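Local atomic coordinates of GTN Reductase (Agrobacterium tumefaciens, PDB entry 5N6G), a protein that binds flavin mononucleotide and, as an ene-reductase of the Old Yellow Enzyme family, probably reduces carbon-carbon double bonds with NADH or NADPH as electron donor. Residues Asp85-His88 with Lys93-Ala96; Val52-Pro57 with Glu78-Ile83; Asn206-Leu211 with Tyr249-Glu254; Thr227-Ser232 with Glu254-Arg259. All blocks are in the same frame, centred on the assembly; numbering follows the deposited sequence. Where two conformers were deposited one is given.

Contact 1 of 4, residues Asp85-His88 with Lys93-Ala96; sequences DGVH and KIVA
His-88 and Ile-94 hold the same carboxylate oxygen: NE2 of the imidazole and the backbone N of Ile-94 both hydrogen-bond to OD2 of Asp-173, so one acidic atom ties the end of the helix to the start of the strand. The shared partner fixes the imidazole beside the strand, where His-88 NE2 lies 4.2 Å from Ile-94 CG2. The backbone of Lys-93 meets the ring at its edge, near the ring plane, with His-88 CD2 4.4 Å from Lys-93 CA. The first bond of the lysine side chain points away from the helix, and its NZ bonds to the carbonyl oxygen of Ala-14.

Beside this polar link the packing is aliphatic. In Val-87 one methyl, CG1, is anti to the backbone N (chi1 168°) and approaches the strand backbone, 3.9 Å from Lys-93 N and 4.2 Å from Ile-94 CB. The second methyl serves the far end of the isoleucine, Val-87 CG2 standing 4.2 Å from Ile-94 CD1. The two side chains cross at about a right angle, and each valine methyl has an atom of Ile-94 within 4.2 Å. Both residues are buried, whereas His-88 and Lys-93 are partly exposed.

The contact closes the tight return from helix 74-89 into strand 94-99, the last step of a beta-alpha-beta crossover that starts at strand 50-57. Ile-94 is packed further by Ile-83 and Thr-84 of the same helix and by Ile-51 and Thr-53 of the adjacent parallel strand, while Phe-172 covers it from the loop that carries Asp-173.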
loop_
_atom_site.group_PDB
_atom_site.type_symbol
_atom_site.label_atom_id
_atom_site.label_comp_id
_atom_site.label_asym_id
_atom_site.label_seq_id
_atom_site.Cartn_x
_atom_site.Cartn_y
_atom_site.Cartn_z
ATOM N N ASP A 85 8.983 5.280 16.824
ATOM C CA ASP A 85 9.225 5.263 18.266
ATOM C C ASP A 85 7.920 5.459 19.042
ATOM O O ASP A 85 7.673 4.777 20.046
ATOM C CB ASP A 85 10.223 6.346 18.644
ATOM C CG ASP A 85 11.660 6.001 18.273
ATOM O OD1 ASP A 85 11.945 4.845 17.875
ATOM O OD2 ASP A 85 12.514 6.918 18.404
ATOM N N GLY A 86 7.084 6.410 18.610
ATOM C CA GLY A 86 5.850 6.673 19.337
ATOM C C GLY A 86 4.887 5.503 19.270
ATOM O O GLY A 86 4.264 5.134 20.273
ATOM N N VAL A 87 4.750 4.907 18.086
ATOM C CA VAL A 87 3.882 3.745 17.937
ATOM C C VAL A 87 4.401 2.608 18.800
ATOM O O VAL A 87 3.629 1.920 19.492
ATOM C CB VAL A 87 3.791 3.352 16.455
ATOM C CG1 VAL A 87 3.146 1.962 16.292
ATOM C CG2 VAL A 87 3.061 4.428 15.647
ATOM N N HIS A 88 5.718 2.391 18.790
ATOM C CA HIS A 88 6.271 1.291 19.575
ATOM C C HIS A 88 6.093 1.528 21.070
ATOM O O HIS A 88 5.776 0.590 21.810
ATOM C CB HIS A 88 7.742 1.087 19.225
ATOM C CG HIS A 88 7.948 0.481 17.876
ATOM N ND1 HIS A 88 9.032 0.788 17.083
ATOM C CD2 HIS A 88 7.198 -0.397 17.173
ATOM C CE1 HIS A 88 8.941 0.118 15.948
ATOM N NE2 HIS A 88 7.836 -0.605 15.974
ATOM N N LYS A 93 2.842 -1.877 16.282
ATOM C CA LYS A 93 3.735 -2.326 15.233
ATOM C C LYS A 93 3.369 -1.581 13.959
ATOM O O LYS A 93 2.199 -1.267 13.727
ATOM C CB LYS A 93 3.622 -3.846 15.001
ATOM C CG LYS A 93 4.015 -4.682 16.214
ATOM C CD LYS A 93 5.511 -4.627 16.470
ATOM C CE LYS A 93 5.865 -5.107 17.881
ATOM N NZ LYS A 93 5.424 -6.500 18.070
ATOM N N ILE A 94 4.368 -1.282 13.133
ATOM C CA ILE A 94 4.125 -0.439 11.964
ATOM C C ILE A 94 5.075 -0.828 10.844
ATOM O O ILE A 94 6.269 -1.047 11.072
ATOM C CB ILE A 94 4.258 1.047 12.352
ATOM C CG1 ILE A 94 3.904 1.962 11.185
ATOM C CG2 ILE A 94 5.639 1.365 12.935
ATOM C CD1 ILE A 94 3.707 3.405 11.640
ATOM N N VAL A 95 4.519 -0.932 9.630
ATOM C CA VAL A 95 5.286 -1.193 8.421
ATOM C C VAL A 95 5.076 -0.033 7.454
ATOM O O VAL A 95 3.998 0.567 7.386
ATOM C CB VAL A 95 4.905 -2.528 7.760
ATOM C CG1 VAL A 95 5.270 -3.697 8.679
ATOM C CG2 VAL A 95 3.431 -2.565 7.406
ATOM N N ALA A 96 6.118 0.272 6.698
ATOM C CA ALA A 96 6.073 1.347 5.714
ATOM C C ALA A 96 5.580 0.810 4.382
ATOM O O ALA A 96 6.122 -0.186 3.880
ATOM C CB ALA A 96 7.465 1.951 5.530
#

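Contact 2 of 4, residues Val52-Pro57 with Glu78-Ile83; sequences VTEGTP and EGWKKI
Trp-80 alone carries the helix side of this contact, its indole reaching from helix 74-89 to the side chains of Thr-53, Glu-54 and Thr-56. The apolar part belongs to Thr-53, whose methyl CG2 is 3.8 Å from Trp-80 CZ3 and whose CB is 4.0 Å from Trp-80 CH2. The two side chains approach from opposite directions.

Polar atoms also border the indole, but their hydrogen bonds go to other groups. Thr-56 OG1 lies 3.6 Å from Trp-80 NE1, yet the hydroxyl pairs with Pro-69 O and the indole N-H with Gly-70 O. Glu-54 OE2 comes within 4.1 Å of Trp-80 CH2, its carboxylate nearly perpendicular to the ring (85°), and is hydrogen-bonded to Tyr-42 OH.

Within segment 52-57, Thr-53 OG1 donates to Glu-54 O (2.8 Å), coming in tilted from the carbonyl plane, and also bonds to Gln-97 N. This pins the corner at Glu-54, after which Gly-55 N bonds to FMN O4.

Apolar contact with one indole thus joins helix to strand, while the buried polar atoms around it are satisfied by separate partners, next to the corner whose Gly-55 meets the flavin of this TIM barrel.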
loop_
_atom_site.group_PDB
_atom_site.type_symbol
_atom_site.label_atom_id
_atom_site.label_comp_id
_atom_site.label_asym_id
_atom_site.label_seq_id
_atom_site.Cartn_x
_atom_site.Cartn_y
_atom_site.Cartn_z
ATOM N N VAL A 52 -0.232 -0.067 8.655
ATOM C CA VAL A 52 0.450 0.151 7.383
ATOM C C VAL A 52 0.399 1.643 7.120
ATOM O O VAL A 52 -0.688 2.241 7.139
ATOM C CB VAL A 52 -0.198 -0.636 6.231
ATOM C CG1 VAL A 52 0.612 -0.472 4.968
ATOM C CG2 VAL A 52 -0.339 -2.111 6.607
ATOM N N THR A 53 1.562 2.249 6.896
ATOM C CA THR A 53 1.564 3.680 6.673
ATOM C C THR A 53 0.866 4.012 5.356
ATOM O O THR A 53 0.744 3.185 4.448
ATOM C CB THR A 53 2.974 4.277 6.587
ATOM O OG1 THR A 53 3.671 3.800 5.420
ATOM C CG2 THR A 53 3.812 3.989 7.814
ATOM N N GLU A 54 0.497 5.282 5.235
ATOM C CA GLU A 54 0.249 5.881 3.931
ATOM C C GLU A 54 1.364 5.508 2.968
ATOM O O GLU A 54 2.514 5.329 3.366
ATOM C CB GLU A 54 0.176 7.408 4.063
ATOM C CG GLU A 54 1.478 8.098 4.492
ATOM C CD GLU A 54 1.226 9.394 5.264
ATOM O OE1 GLU A 54 0.997 10.458 4.635
ATOM O OE2 GLU A 54 1.255 9.345 6.515
ATOM N N GLY A 55 1.048 5.444 1.683
ATOM C CA GLY A 55 2.091 5.196 0.715
ATOM C C GLY A 55 3.215 6.189 0.879
ATOM O O GLY A 55 2.976 7.399 1.036
ATOM N N THR A 56 4.441 5.684 0.896
ATOM C CA THR A 56 5.617 6.515 1.116
ATOM C C THR A 56 6.627 6.250 0.006
ATOM O O THR A 56 7.169 5.132 -0.090
ATOM C CB THR A 56 6.177 6.270 2.523
ATOM O OG1 THR A 56 7.244 7.200 2.787
ATOM C CG2 THR A 56 6.652 4.870 2.747
ATOM N N PRO A 57 6.876 7.208 -0.882
ATOM C CA PRO A 57 7.691 6.913 -2.059
ATOM C C PRO A 57 9.143 6.654 -1.738
ATOM O O PRO A 57 9.737 7.254 -0.836
ATOM C CB PRO A 57 7.516 8.161 -2.934
ATOM C CG PRO A 57 6.113 8.621 -2.569
ATOM C CD PRO A 57 6.052 8.409 -1.072
ATOM N N GLU A 78 14.328 10.826 9.754
ATOM C CA GLU A 78 14.232 11.309 11.126
ATOM C C GLU A 78 12.781 11.517 11.530
ATOM O O GLU A 78 12.381 11.162 12.639
ATOM C CB GLU A 78 15.021 12.619 11.276
ATOM C CG GLU A 78 14.933 13.226 12.667
ATOM C CD GLU A 78 15.546 12.336 13.741
ATOM O OE1 GLU A 78 16.373 11.462 13.399
ATOM O OE2 GLU A 78 15.197 12.510 14.929
ATOM N N GLY A 79 11.972 12.097 10.638
ATOM C CA GLY A 79 10.564 12.279 10.951
ATOM C C GLY A 79 9.839 10.964 11.152
ATOM O O GLY A 79 8.996 10.835 12.041
ATOM N N TRP A 80 10.137 9.968 10.313
ATOM C CA TRP A 80 9.540 8.655 10.517
ATOM C C TRP A 80 10.006 8.004 11.814
ATOM O O TRP A 80 9.239 7.249 12.446
ATOM C CB TRP A 80 9.865 7.748 9.351
ATOM C CG TRP A 80 9.031 7.944 8.128
ATOM C CD1 TRP A 80 9.487 8.242 6.876
ATOM C CD2 TRP A 80 7.604 7.803 8.010
ATOM N NE1 TRP A 80 8.444 8.294 5.990
ATOM C CE2 TRP A 80 7.275 8.043 6.657
ATOM C CE3 TRP A 80 6.579 7.504 8.909
ATOM C CZ2 TRP A 80 5.962 7.986 6.180
ATOM C CZ3 TRP A 80 5.257 7.470 8.426
ATOM C CH2 TRP A 80 4.976 7.705 7.079
ATOM N N LYS A 81 11.261 8.238 12.214
ATOM C CA LYS A 81 11.746 7.646 13.455
ATOM C C LYS A 81 10.930 8.126 14.648
ATOM O O LYS A 81 10.661 7.355 15.572
ATOM C CB LYS A 81 13.233 7.958 13.631
ATOM C CG LYS A 81 13.884 7.306 14.840
ATOM C CD LYS A 81 13.928 5.783 14.707
ATOM C CE LYS A 81 14.703 5.135 15.852
ATOM N NZ LYS A 81 14.746 3.655 15.719
ATOM N N LYS A 82 10.523 9.390 14.655
ATOM C CA LYS A 82 9.662 9.862 15.737
ATOM C C LYS A 82 8.342 9.099 15.753
ATOM O O LYS A 82 7.819 8.768 16.826
ATOM C CB LYS A 82 9.419 11.363 15.589
ATOM C CG LYS A 82 8.660 11.981 16.746
ATOM C CD LYS A 82 8.280 13.430 16.448
ATOM C CE LYS A 82 7.880 14.170 17.716
ATOM N NZ LYS A 82 8.939 15.136 18.153
ATOM N N ILE A 83 7.800 8.806 14.566
ATOM C CA ILE A 83 6.531 8.094 14.445
ATOM C C ILE A 83 6.668 6.646 14.914
ATOM O O ILE A 83 5.846 6.157 15.700
ATOM C CB ILE A 83 6.022 8.176 12.997
ATOM C CG1 ILE A 83 5.579 9.612 12.707
ATOM C CG2 ILE A 83 4.893 7.168 12.763
ATOM C CD1 ILE A 83 5.291 9.885 11.289
#

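Contact 3 of 4, residues Asn206-Leu211 with Tyr249-Glu254; sequences NRARFL and YNYVVE
Ala-208 and Val-252 have the nearest CA atoms of segments 206-211 and 249-254, on two neighbouring outer helices of the TIM barrel, 204-222 and 245-256, which are linked through strand 227-231. The segment axes come within 10.3 Å and cross at -41°, with both helices running broadly the same way.

The interface itself is apolar. Ala-208 CB touches two residues: it stands 3.7 Å from Tyr-251 CE2 and 4.0 Å from Val-252 CG2. The methyl meets the tyrosine ring at the edge, in its plane. CG of Tyr-251 is anti to the backbone N (chi1 172°), an orientation that brings the CD2-CE2 edge of the ring to Ala-208 CB. One turn further on, Leu-211 CD1 packs 4.0 Å from Val-252 CG1, the two side chains crossing at about a right angle. Val-252 thus divides its branches, CG2 to the alanine and CG1 to the leucine. Leu-211 also packs on Ile-185 and Leu-189 of helix 184-189.

Polar interactions flank this seam and stay within each helix or go to other parts of the chain. The guanidinium of Arg-207 forms a salt bridge with Glu-242, in the connection leading to helix 245-256. The Arg-209 guanidinium turns back along its own helix and also bonds through NE to Asp-199 O. Its NH2 donates to Asn-206 OD1 at 2.9 Å in a fairly straight bond (158° at the hydrogen), the amide oxygen lying in the guanidinium plane.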
loop_
_atom_site.group_PDB
_atom_site.type_symbol
_atom_site.label_atom_id
_atom_site.label_comp_id
_atom_site.label_asym_id
_atom_site.label_seq_id
_atom_site.Cartn_x
_atom_site.Cartn_y
_atom_site.Cartn_z
ATOM N N ASN A 206 6.445 -12.852 -17.838
ATOM C CA ASN A 206 7.177 -11.621 -18.111
ATOM C C ASN A 206 6.554 -10.438 -17.395
ATOM O O ASN A 206 7.275 -9.564 -16.890
ATOM C CB ASN A 206 7.225 -11.361 -19.610
ATOM C CG ASN A 206 8.237 -12.231 -20.321
ATOM O OD1 ASN A 206 8.901 -13.080 -19.702
ATOM N ND2 ASN A 206 8.387 -12.009 -21.616
ATOM N N ARG A 207 5.213 -10.357 -17.380
ATOM C CA ARG A 207 4.554 -9.237 -16.708
ATOM C C ARG A 207 4.723 -9.276 -15.187
ATOM O O ARG A 207 4.715 -8.215 -14.546
ATOM C CB ARG A 207 3.079 -9.191 -17.098
ATOM C CG ARG A 207 2.917 -8.759 -18.581
ATOM C CD ARG A 207 1.483 -8.485 -18.944
ATOM N NE ARG A 207 0.748 -9.705 -19.265
ATOM C CZ ARG A 207 -0.462 -10.007 -18.805
ATOM N NH1 ARG A 207 -1.099 -9.221 -17.946
ATOM N NH2 ARG A 207 -1.056 -11.110 -19.235
ATOM N N ALA A 208 4.876 -10.463 -14.597
ATOM C CA ALA A 208 5.140 -10.614 -13.172
ATOM C C ALA A 208 6.605 -10.410 -12.801
ATOM O O ALA A 208 6.922 -10.335 -11.613
ATOM C CB ALA A 208 4.703 -12.007 -12.726
ATOM N N ARG A 209 7.495 -10.352 -13.790
ATOM C CA ARG A 209 8.934 -10.351 -13.538
ATOM C C ARG A 209 9.350 -9.176 -12.672
ATOM O O ARG A 209 10.127 -9.344 -11.727
ATOM C CB ARG A 209 9.688 -10.307 -14.864
ATOM C CG ARG A 209 11.200 -10.388 -14.719
ATOM C CD ARG A 209 11.893 -10.369 -16.090
ATOM N NE ARG A 209 11.331 -11.371 -16.997
ATOM C CZ ARG A 209 11.531 -12.677 -16.889
ATOM N NH1 ARG A 209 12.278 -13.161 -15.910
ATOM N NH2 ARG A 209 10.951 -13.504 -17.743
ATOM N N PHE A 210 8.864 -7.973 -12.993
ATOM C CA PHE A 210 9.251 -6.798 -12.204
ATOM C C PHE A 210 8.789 -6.927 -10.755
ATOM O O PHE A 210 9.567 -6.661 -9.823
ATOM C CB PHE A 210 8.700 -5.521 -12.845
ATOM C CG PHE A 210 9.097 -4.263 -12.115
ATOM C CD1 PHE A 210 10.435 -3.864 -12.065
ATOM C CD2 PHE A 210 8.147 -3.490 -11.478
ATOM C CE1 PHE A 210 10.801 -2.702 -11.396
ATOM C CE2 PHE A 210 8.502 -2.329 -10.814
ATOM C CZ PHE A 210 9.810 -1.939 -10.763
ATOM N N LEU A 211 7.528 -7.301 -10.539
ATOM C CA LEU A 211 7.033 -7.496 -9.174
ATOM C C LEU A 211 7.971 -8.406 -8.402
ATOM O O LEU A 211 8.348 -8.120 -7.256
ATOM C CB LEU A 211 5.618 -8.068 -9.207
ATOM C CG LEU A 211 4.916 -8.284 -7.854
ATOM C CD1 LEU A 211 3.413 -8.297 -8.035
ATOM C CD2 LEU A 211 5.325 -9.574 -7.164
ATOM N N TYR A 249 -2.842 -13.456 -11.465
ATOM C CA TYR A 249 -2.665 -13.295 -10.028
ATOM C C TYR A 249 -2.443 -14.627 -9.322
ATOM O O TYR A 249 -1.681 -14.678 -8.353
ATOM C CB TYR A 249 -3.855 -12.530 -9.453
ATOM C CG TYR A 249 -3.613 -11.053 -9.567
ATOM C CD1 TYR A 249 -2.933 -10.359 -8.563
ATOM C CD2 TYR A 249 -3.980 -10.364 -10.711
ATOM C CE1 TYR A 249 -2.690 -9.010 -8.675
ATOM C CE2 TYR A 249 -3.719 -9.025 -10.846
ATOM C CZ TYR A 249 -3.076 -8.351 -9.832
ATOM O OH TYR A 249 -2.833 -7.020 -10.004
ATOM N N ASN A 250 -3.039 -15.718 -9.805
ATOM C CA ASN A 250 -2.701 -17.017 -9.241
ATOM C C ASN A 250 -1.232 -17.319 -9.463
ATOM O O ASN A 250 -0.567 -17.826 -8.562
ATOM C CB ASN A 250 -3.588 -18.109 -9.827
ATOM C CG ASN A 250 -4.984 -18.165 -9.171
ATOM O OD1 ASN A 250 -5.458 -17.189 -8.558
ATOM N ND2 ASN A 250 -5.645 -19.306 -9.315
ATOM N N TYR A 251 -0.693 -16.981 -10.637
ATOM C CA TYR A 251 0.735 -17.174 -10.877
ATOM C C TYR A 251 1.561 -16.333 -9.915
ATOM O O TYR A 251 2.534 -16.819 -9.332
ATOM C CB TYR A 251 1.093 -16.826 -12.324
ATOM C CG TYR A 251 2.587 -16.833 -12.575
ATOM C CD1 TYR A 251 3.246 -18.006 -12.887
ATOM C CD2 TYR A 251 3.324 -15.670 -12.483
ATOM C CE1 TYR A 251 4.618 -18.012 -13.091
ATOM C CE2 TYR A 251 4.668 -15.666 -12.667
ATOM C CZ TYR A 251 5.318 -16.835 -12.978
ATOM O OH TYR A 251 6.697 -16.859 -13.178
ATOM N N VAL A 252 1.195 -15.062 -9.754
ATOM C CA VAL A 252 1.949 -14.167 -8.874
ATOM C C VAL A 252 2.038 -14.758 -7.474
ATOM O O VAL A 252 3.127 -14.852 -6.893
ATOM C CB VAL A 252 1.317 -12.767 -8.855
ATOM C CG1 VAL A 252 1.847 -11.942 -7.695
ATOM C CG2 VAL A 252 1.619 -12.073 -10.190
ATOM N N VAL A 253 0.895 -15.151 -6.901
ATOM C CA VAL A 253 0.970 -15.613 -5.513
ATOM C C VAL A 253 1.564 -17.010 -5.407
ATOM O O VAL A 253 2.142 -17.347 -4.370
ATOM C CB VAL A 253 -0.368 -15.569 -4.752
ATOM C CG1 VAL A 253 -0.736 -14.183 -4.409
ATOM C CG2 VAL A 253 -1.475 -16.351 -5.464
ATOM N N GLU A 254 1.469 -17.846 -6.447
ATOM C CA GLU A 254 2.217 -19.091 -6.438
ATOM C C GLU A 254 3.706 -18.807 -6.274
ATOM O O GLU A 254 4.396 -19.474 -5.502
ATOM C CB GLU A 254 1.941 -19.859 -7.728
ATOM C CG GLU A 254 2.694 -21.140 -7.858
ATOM C CD GLU A 254 2.880 -21.569 -9.305
ATOM O OE1 GLU A 254 2.244 -20.969 -10.205
ATOM O OE2 GLU A 254 3.683 -22.496 -9.541
#

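Contact 4 of 4, residues Thr227-Ser232 with Glu254-Arg259; sequences TGIRLS and EQLGKR. With FMN (flavin mononucleotide), chain B.
Leu-256 has CG beside its backbone N and anti to its carbonyl carbon (chi1 -66°), and an extended second torsion then carries CD1 toward strand 227-231; Ile-229, with CG1 anti to the backbone N (chi1 -174°), presents CG2 to meet it. This is the strand-helix layer of a TIM barrel, within the beta-alpha-beta unit of strands 227-231 and 263-267.

A single methyl, Leu-256 CD1, makes both contacts: it sits 4.0 Å from Ile-229 CG2 and 4.2 Å from Leu-231 CD1. The isoleucine is crossed at about a right angle, whereas the two leucines reach toward each other tip to tip. Leu-212 of helix 204-222 also packs on Leu-256.

Between the two outward-facing residues, Arg-230 points into the barrel and binds FMN. Its NH1 donates to FMN O2 at 2.8 Å and makes a weak bond to O2', while NH2 holds FMN O3' at 3.1 Å. Flavin ring and ribityl chain are thereby held by one guanidinium, whose positive charge beside O2 would be expected to stabilise negative charge over N1 and O2 of the reduced flavin.

A type I turn runs from Leu-256 to Arg-259, and there Gln-255 accepts three hydrogen bonds. Lys-258 NZ donates to Gln-255 OE1 (3.0 Å). Gln-255 O accepts from Lys-258 N at 3.1 Å and, from the opposite face of the carbonyl plane, from Arg-259 NH1 at 3.0 Å.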
loop_
_atom_site.group_PDB
_atom_site.type_symbol
_atom_site.label_atom_id
_atom_site.label_comp_id
_atom_site.label_asym_id
_atom_site.label_seq_id
_atom_site.Cartn_x
_atom_site.Cartn_y
_atom_site.Cartn_z
ATOM N N THR A 227 9.035 -8.504 5.062
ATOM C CA THR A 227 8.553 -8.034 3.761
ATOM C C THR A 227 7.147 -8.549 3.496
ATOM O O THR A 227 6.914 -9.760 3.510
ATOM C CB THR A 227 9.491 -8.481 2.637
ATOM O OG1 THR A 227 10.830 -8.047 2.916
ATOM C CG2 THR A 227 9.032 -7.917 1.311
ATOM N N GLY A 228 6.209 -7.628 3.247
ATOM C CA GLY A 228 4.885 -7.983 2.761
ATOM C C GLY A 228 4.571 -7.237 1.475
ATOM O O GLY A 228 5.392 -6.487 0.952
ATOM N N ILE A 229 3.384 -7.499 0.940
ATOM C CA ILE A 229 3.018 -6.913 -0.348
ATOM C C ILE A 229 1.516 -6.711 -0.373
ATOM O O ILE A 229 0.762 -7.541 0.139
ATOM C CB ILE A 229 3.481 -7.809 -1.519
ATOM C CG1 ILE A 229 3.234 -7.151 -2.875
ATOM C CG2 ILE A 229 2.863 -9.208 -1.411
ATOM C CD1 ILE A 229 4.063 -7.765 -3.991
ATOM N N ARG A 230 1.075 -5.637 -1.016
ATOM C CA ARG A 230 -0.345 -5.385 -1.226
ATOM C C ARG A 230 -0.704 -5.618 -2.691
ATOM O O ARG A 230 -0.043 -5.085 -3.585
ATOM C CB ARG A 230 -0.716 -3.956 -0.819
ATOM C CG ARG A 230 -2.223 -3.768 -0.756
ATOM C CD ARG A 230 -2.644 -2.439 -0.202
ATOM N NE ARG A 230 -3.851 -2.589 0.602
ATOM C CZ ARG A 230 -4.805 -1.675 0.744
ATOM N NH1 ARG A 230 -4.766 -0.547 0.078
ATOM N NH2 ARG A 230 -5.815 -1.921 1.559
ATOM N N LEU A 231 -1.794 -6.340 -2.931
ATOM C CA LEU A 231 -2.252 -6.708 -4.264
ATOM C C LEU A 231 -3.730 -6.366 -4.398
ATOM O O LEU A 231 -4.476 -6.394 -3.418
ATOM C CB LEU A 231 -2.054 -8.218 -4.537
ATOM C CG LEU A 231 -0.626 -8.720 -4.385
ATOM C CD1 LEU A 231 -0.645 -10.268 -4.390
ATOM C CD2 LEU A 231 0.230 -8.130 -5.504
ATOM N N SER A 232 -4.168 -6.067 -5.619
ATOM C CA SER A 232 -5.546 -5.650 -5.866
ATOM C C SER A 232 -5.947 -6.166 -7.247
ATOM O O SER A 232 -5.863 -5.443 -8.254
ATOM C CB SER A 232 -5.701 -4.128 -5.764
ATOM O OG SER A 232 -4.758 -3.447 -6.594
ATOM N N GLU A 254 1.469 -17.846 -6.447
ATOM C CA GLU A 254 2.217 -19.091 -6.438
ATOM C C GLU A 254 3.706 -18.807 -6.274
ATOM O O GLU A 254 4.396 -19.474 -5.502
ATOM C CB GLU A 254 1.941 -19.859 -7.728
ATOM C CG GLU A 254 2.694 -21.140 -7.858
ATOM C CD GLU A 254 2.880 -21.569 -9.305
ATOM O OE1 GLU A 254 2.244 -20.969 -10.205
ATOM O OE2 GLU A 254 3.683 -22.496 -9.541
ATOM N N GLN A 255 4.207 -17.806 -6.990
ATOM C CA GLN A 255 5.613 -17.461 -6.860
ATOM C C GLN A 255 5.909 -16.836 -5.507
ATOM O O GLN A 255 6.949 -17.123 -4.908
ATOM C CB GLN A 255 6.036 -16.517 -7.983
ATOM C CG GLN A 255 5.799 -17.060 -9.371
ATOM C CD GLN A 255 6.075 -18.539 -9.527
ATOM O OE1 GLN A 255 7.161 -19.016 -9.230
ATOM N NE2 GLN A 255 5.080 -19.277 -9.994
ATOM N N LEU A 256 5.001 -15.983 -4.994
ATOM C CA LEU A 256 5.205 -15.388 -3.677
ATOM C C LEU A 256 5.173 -16.437 -2.576
ATOM O O LEU A 256 5.824 -16.271 -1.542
ATOM C CB LEU A 256 4.157 -14.305 -3.417
ATOM C CG LEU A 256 4.267 -13.087 -4.333
ATOM C CD1 LEU A 256 3.086 -12.157 -4.052
ATOM C CD2 LEU A 256 5.538 -12.307 -4.187
ATOM N N GLY A 257 4.429 -17.525 -2.787
ATOM C CA GLY A 257 4.374 -18.610 -1.823
ATOM C C GLY A 257 5.692 -19.308 -1.608
ATOM O O GLY A 257 5.856 -20.040 -0.626
ATOM N N LYS A 258 6.637 -19.109 -2.518
ATOM C CA LYS A 258 7.960 -19.705 -2.442
ATOM C C LYS A 258 8.955 -18.848 -1.678
ATOM O O LYS A 258 10.078 -19.324 -1.411
ATOM C CB LYS A 258 8.489 -19.937 -3.852
ATOM C CG LYS A 258 7.682 -20.921 -4.690
ATOM C CD LYS A 258 8.132 -20.865 -6.124
ATOM C CE LYS A 258 7.354 -21.843 -6.987
ATOM N NZ LYS A 258 7.856 -21.765 -8.391
ATOM N N ARG A 259 8.563 -17.639 -1.278
ATOM C CA ARG A 259 9.510 -16.615 -0.829
ATOM C C ARG A 259 9.466 -16.266 0.662
ATOM O O ARG A 259 10.119 -15.303 1.070
ATOM C CB ARG A 259 9.315 -15.367 -1.681
ATOM C CG ARG A 259 9.897 -15.598 -3.089
ATOM C CD ARG A 259 9.316 -14.711 -4.103
ATOM N NE ARG A 259 10.193 -14.533 -5.255
ATOM C CZ ARG A 259 10.176 -15.275 -6.363
ATOM N NH1 ARG A 259 9.340 -16.300 -6.508
ATOM N NH2 ARG A 259 10.999 -14.967 -7.356
HETATM N N1 FMN B . -4.469 2.327 -0.537
HETATM C C2 FMN B . -3.112 2.120 -0.588
HETATM O O2 FMN B . -2.628 1.011 -0.908
HETATM N N3 FMN B . -2.257 3.146 -0.248
HETATM C C4 FMN B . -2.632 4.426 0.113
HETATM O O4 FMN B . -1.787 5.258 0.443
HETATM C C4A FMN B . -4.061 4.646 0.133
HETATM N N5 FMN B . -4.501 5.824 0.498
HETATM C C5A FMN B . -5.866 5.973 0.669
HETATM C C6 FMN B . -6.341 7.181 1.166
HETATM C C7 FMN B . -7.686 7.348 1.466
HETATM C C7M FMN B . -8.148 8.667 2.034
HETATM C C8 FMN B . -8.584 6.295 1.257
HETATM C C8M FMN B . -10.036 6.421 1.631
HETATM C C9 FMN B . -8.119 5.090 0.737
HETATM C C9A FMN B . -6.765 4.923 0.452
HETATM N N10 FMN B . -6.246 3.678 0.033
HETATM C C10 FMN B . -4.903 3.516 -0.164
HETATM C "C1'" FMN B . -7.153 2.522 -0.005
HETATM C "C2'" FMN B . -7.389 1.970 1.395
HETATM O "O2'" FMN B . -6.179 1.427 1.935
HETATM C "C3'" FMN B . -8.475 0.895 1.443
HETATM O "O3'" FMN B . -8.149 -0.153 0.533
HETATM C "C4'" FMN B . -9.869 1.417 1.098
HETATM O "O4'" FMN B . -10.180 2.560 1.899
HETATM C "C5'" FMN B . -10.935 0.347 1.241
HETATM O "O5'" FMN B . -11.021 -0.099 2.610
HETATM P P FMN B . -12.195 0.334 3.645
HETATM O O1P FMN B . -13.480 -0.191 3.041
HETATM O O2P FMN B . -12.178 1.853 3.662
HETATM O O3P FMN B . -11.809 -0.301 4.931
#

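Contacts 1 and 2 share helix 74-89 and reach the adjacent strands 94-99 and 50-57, so they touch, Ile-94 CD1 packing on Thr-53 CG2. Contacts 3 and 4 form a second touching pair around helix 245-256, joined where Leu-211 meets Ile-229 and Leu-256. The centres of contacts 1 and 3 lie about 30 Å apart, on opposite sides of the chain's centre. Contacts 2, 3 and 4 are buried, though Tyr-251 of contact 3 is partly exposed; contacts 2 and 4 each contribute an FMN-binding residue, Gly-55 or Arg-230. Contact 1 is partly buried and adds to its aliphatic packing a carboxylate outside both segments that bonds to each; contact 3 is apolar helix-helix packing.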